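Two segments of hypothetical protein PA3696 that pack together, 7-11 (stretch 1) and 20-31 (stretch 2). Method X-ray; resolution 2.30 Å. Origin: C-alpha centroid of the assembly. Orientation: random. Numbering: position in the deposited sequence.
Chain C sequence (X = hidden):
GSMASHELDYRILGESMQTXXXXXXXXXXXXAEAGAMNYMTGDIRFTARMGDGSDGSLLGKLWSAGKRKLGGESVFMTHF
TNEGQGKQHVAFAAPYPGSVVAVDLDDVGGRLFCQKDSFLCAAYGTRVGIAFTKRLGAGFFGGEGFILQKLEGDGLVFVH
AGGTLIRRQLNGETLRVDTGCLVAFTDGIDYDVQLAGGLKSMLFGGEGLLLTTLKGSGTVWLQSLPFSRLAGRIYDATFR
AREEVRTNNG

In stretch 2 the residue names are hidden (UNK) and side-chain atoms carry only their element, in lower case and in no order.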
# COMPACT_ATOMS: atom_id res chain seq x y z
N GLU C 7 -7.92 16.45 25.35
CA GLU C 7 -6.81 17.41 25.02
C GLU C 7 -6.74 17.70 23.50
O GLU C 7 -6.81 18.86 23.09
CB GLU C 7 -5.44 16.96 25.59
CG GLU C 7 -4.24 17.81 25.13
CD GLU C 7 -3.03 17.88 26.10
OE1 GLU C 7 -3.10 17.44 27.30
OE2 GLU C 7 -1.98 18.43 25.63
N LEU C 8 -6.62 16.64 22.69
CA LEU C 8 -6.47 16.82 21.23
C LEU C 8 -7.69 16.48 20.41
O LEU C 8 -8.27 15.41 20.55
CB LEU C 8 -5.28 16.01 20.71
CG LEU C 8 -3.87 16.49 21.09
CD1 LEU C 8 -2.82 15.64 20.37
CD2 LEU C 8 -3.65 18.00 20.84
N ASP C 9 -8.07 17.40 19.52
CA ASP C 9 -9.00 17.09 18.45
C ASP C 9 -8.24 16.63 17.21
O ASP C 9 -7.09 16.99 16.99
CB ASP C 9 -9.93 18.26 18.12
CG ASP C 9 -10.84 18.63 19.29
OD1 ASP C 9 -11.95 18.07 19.39
OD2 ASP C 9 -10.42 19.45 20.14
N TYR C 10 -8.92 15.84 16.38
CA TYR C 10 -8.31 15.26 15.22
C TYR C 10 -9.41 14.80 14.30
O TYR C 10 -10.57 14.72 14.70
CB TYR C 10 -7.44 14.05 15.63
CG TYR C 10 -8.26 12.93 16.18
CD1 TYR C 10 -8.78 11.94 15.34
CD2 TYR C 10 -8.57 12.86 17.54
CE1 TYR C 10 -9.56 10.92 15.84
CE2 TYR C 10 -9.35 11.82 18.05
CZ TYR C 10 -9.84 10.87 17.19
OH TYR C 10 -10.59 9.85 17.68
N ARG C 11 -9.04 14.53 13.06
CA ARG C 11 -9.85 13.75 12.15
C ARG C 11 -8.91 12.81 11.39
O ARG C 11 -7.79 13.18 11.07
CB ARG C 11 -10.64 14.65 11.20
CG ARG C 11 -9.80 15.75 10.56
CD ARG C 11 -10.65 16.68 9.70
NE ARG C 11 -9.79 17.52 8.86
CZ ARG C 11 -9.86 17.59 7.53
NH1 ARG C 11 -10.75 16.87 6.84
NH2 ARG C 11 -9.02 18.39 6.88
N UNK C 20 -3.62 11.05 9.96
CA UNK C 20 -4.24 11.72 11.07
C UNK C 20 -3.92 13.20 11.08
O UNK C 20 -2.77 13.62 11.20
c UNK C 20 -3.93 11.03 12.45
c UNK C 20 -4.82 11.64 13.54
c UNK C 20 -2.47 11.17 12.82
N UNK C 21 -4.96 14.00 10.95
CA UNK C 21 -4.80 15.44 11.00
C UNK C 21 -5.20 15.87 12.40
O UNK C 21 -6.35 15.76 12.80
c UNK C 21 -5.64 16.14 9.93
o UNK C 21 -6.36 18.72 7.98
c UNK C 21 -5.31 17.63 9.81
c UNK C 21 -6.42 18.45 9.20
o UNK C 21 -7.38 18.80 9.92
N UNK C 22 -4.20 16.34 13.13
CA UNK C 22 -4.33 16.79 14.50
C UNK C 22 -4.61 18.28 14.50
O UNK C 22 -3.90 19.06 13.88
c UNK C 22 -3.39 14.05 15.93
c UNK C 22 -3.16 17.07 16.75
c UNK C 22 -2.53 15.08 15.18
c UNK C 22 -3.01 16.56 15.28
N UNK C 23 -5.69 18.65 15.20
CA UNK C 23 -6.07 20.05 15.38
C UNK C 23 -5.51 20.56 16.71
O UNK C 23 -5.86 20.05 17.77
c UNK C 23 -7.59 20.17 15.35
o UNK C 23 -10.36 21.78 16.16
o UNK C 23 -9.92 21.68 13.99
c UNK C 23 -9.56 21.70 15.19
c UNK C 23 -8.09 21.60 15.49
N UNK C 24 -4.62 21.54 16.63
CA UNK C 24 -3.96 22.12 17.80
C UNK C 24 -4.57 23.48 18.17
O UNK C 24 -4.56 24.39 17.35
c UNK C 24 -0.18 21.32 16.92
c UNK C 24 -2.46 22.32 17.48
c UNK C 24 -1.35 21.30 17.86
c UNK C 24 -1.85 19.90 18.10
N UNK C 25 -5.11 23.61 19.40
CA UNK C 25 -5.43 24.94 19.95
C UNK C 25 -4.16 25.70 20.36
O UNK C 25 -3.09 25.09 20.49
o UNK C 25 -8.21 24.45 19.52
c UNK C 25 -6.44 24.84 21.09
o UNK C 25 -8.27 23.32 21.41
c UNK C 25 -7.74 24.16 20.65
N UNK C 26 -4.24 27.05 20.50
CA UNK C 26 -3.04 27.79 20.86
C UNK C 26 -2.39 27.23 22.12
O UNK C 26 -3.08 26.89 23.07
c UNK C 26 -5.38 27.97 20.27
c UNK C 26 -3.57 29.20 21.12
c UNK C 26 -4.72 29.31 20.20
N UNK C 27 -1.06 27.08 22.09
CA UNK C 27 -0.32 26.50 23.21
C UNK C 27 -0.28 24.97 23.26
O UNK C 27 0.48 24.44 24.04
N UNK C 28 -1.08 24.28 22.42
CA UNK C 28 -1.19 22.79 22.47
C UNK C 28 -0.08 22.05 21.71
O UNK C 28 0.54 22.61 20.80
c UNK C 28 -3.76 22.68 22.87
o UNK C 28 -5.17 21.47 21.34
o UNK C 28 -5.84 21.62 23.43
c UNK C 28 -2.57 22.31 21.98
c UNK C 28 -5.01 21.87 22.52
N UNK C 29 0.17 20.80 22.06
CA UNK C 29 1.31 20.09 21.47
C UNK C 29 1.02 18.63 21.15
O UNK C 29 0.31 17.96 21.88
o UNK C 29 2.89 21.60 22.47
c UNK C 29 2.57 20.21 22.34
c UNK C 29 3.80 19.49 21.71
N UNK C 30 1.57 18.17 20.03
CA UNK C 30 1.55 16.76 19.66
C UNK C 30 2.99 16.27 19.43
O UNK C 30 3.86 17.02 18.94
c UNK C 30 1.14 17.16 17.16
c UNK C 30 0.35 15.02 18.28
c UNK C 30 0.61 16.50 18.46
N UNK C 31 3.25 15.02 19.83
CA UNK C 31 4.57 14.43 19.66
C UNK C 31 4.53 13.32 18.62
O UNK C 31 3.59 12.53 18.56
c UNK C 31 5.27 12.37 22.97
c UNK C 31 5.23 14.04 21.02
c UNK C 31 5.28 15.25 21.97
c UNK C 31 4.52 12.88 21.70
O HOH W 1 -0.39 20.35 25.36
O HOH W 2 -7.07 20.52 20.09

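Position 20 carries three side-chain carbons, two of them attached to the first, a beta-branched pattern without a heteroatom. One branch lies 4.1 Å from Y10 CB. This is V20, and that branch is CG2.

Position 21 has three carbons in a row, the third bearing two oxygens, so a carboxylate ends an unbranched chain. Its oxygens lie 2.9 Å from R11 NE and 2.9 Å from R11 NH2, pairing the carboxylate with the guanidinium. The length makes it E21; R11 NE donates to OE2 at 162° and R11 NH2 to OE1 at 137°, both hydrogen bonds being part of the salt bridge between the two side chains.

Position 22 shows four carbons, forked at the first, with one arm two carbons long. The short arm is 3.9 Å from L8 CD1, and the end of the long arm is 4.1 Å from Y10 CB. That fork defines I22, with CG2 and CD1 as the respective ends.

Position 23 again has three carbons and two terminal oxygens, one of them 4.1 Å from D9 CB. It is E23, with chi1 and chi2 both t; no hydrogen bond joins its carboxylate to stretch 1.

Position 24 has four carbons forked at the second, and one terminal carbon is 3.8 Å from L8 CD2. This is L24; although its CA-to-CB bond points away, CD1 returns to L8. Both chi1 (-95°) and chi2 (21°) lie between wells.

Position 25 has two carbons, the second carrying two oxygens, and makes no contact within 4.5 Å of stretch 1. The short carboxylate identifies D25.

At position 26 three carbons close a ring onto the backbone N, which is P26, out of reach of stretch 1.

Position 27 has no side-chain atoms and a phi of 83°, a value that favours glycine: G27.

Position 28 has three carbons and a terminal pair of oxygens, one 3.8 Å from L8 CD2 and the other 2.9 Å from E7 O, a close approach of two acceptors and not a hydrogen bond. It is E28. Its N donates to D25 O at 2.9 Å, closing a type II turn, while D25 N donates to E28 OE1 at 2.9 Å.

Position 29 has one carbon bearing an oxygen and a carbon, hence T29, whose CA-to-CB bond points away from stretch 1.

Position 30 repeats the three-carbon beta-branched pattern, with one methyl 3.8 Å from L8 CD1; it is V30, through CG2.

Position 31 has four carbons forked at the first with one longer arm, I31, beyond reach of stretch 1.

The contact is an antiparallel strand pairing, with axes at 153°. E23 N donates to D9 O at 2.8 Å, R11 N to E21 O at 3.0 Å, and E21 N to R11 O at 2.9 Å. Y10 and I22 form the intervening non-hydrogen-bonded pair and share one face of the sheet; D9, E23, R11 and E21 occupy the other, where the R11–E21 ion pair reinforces the backbone ladder. Beyond the ladder, L8 packs against I22, L24 and V30, linking both strands of stretch 2 to stretch 1.

Stretch 2 (20-31) VEIELDPGETVI
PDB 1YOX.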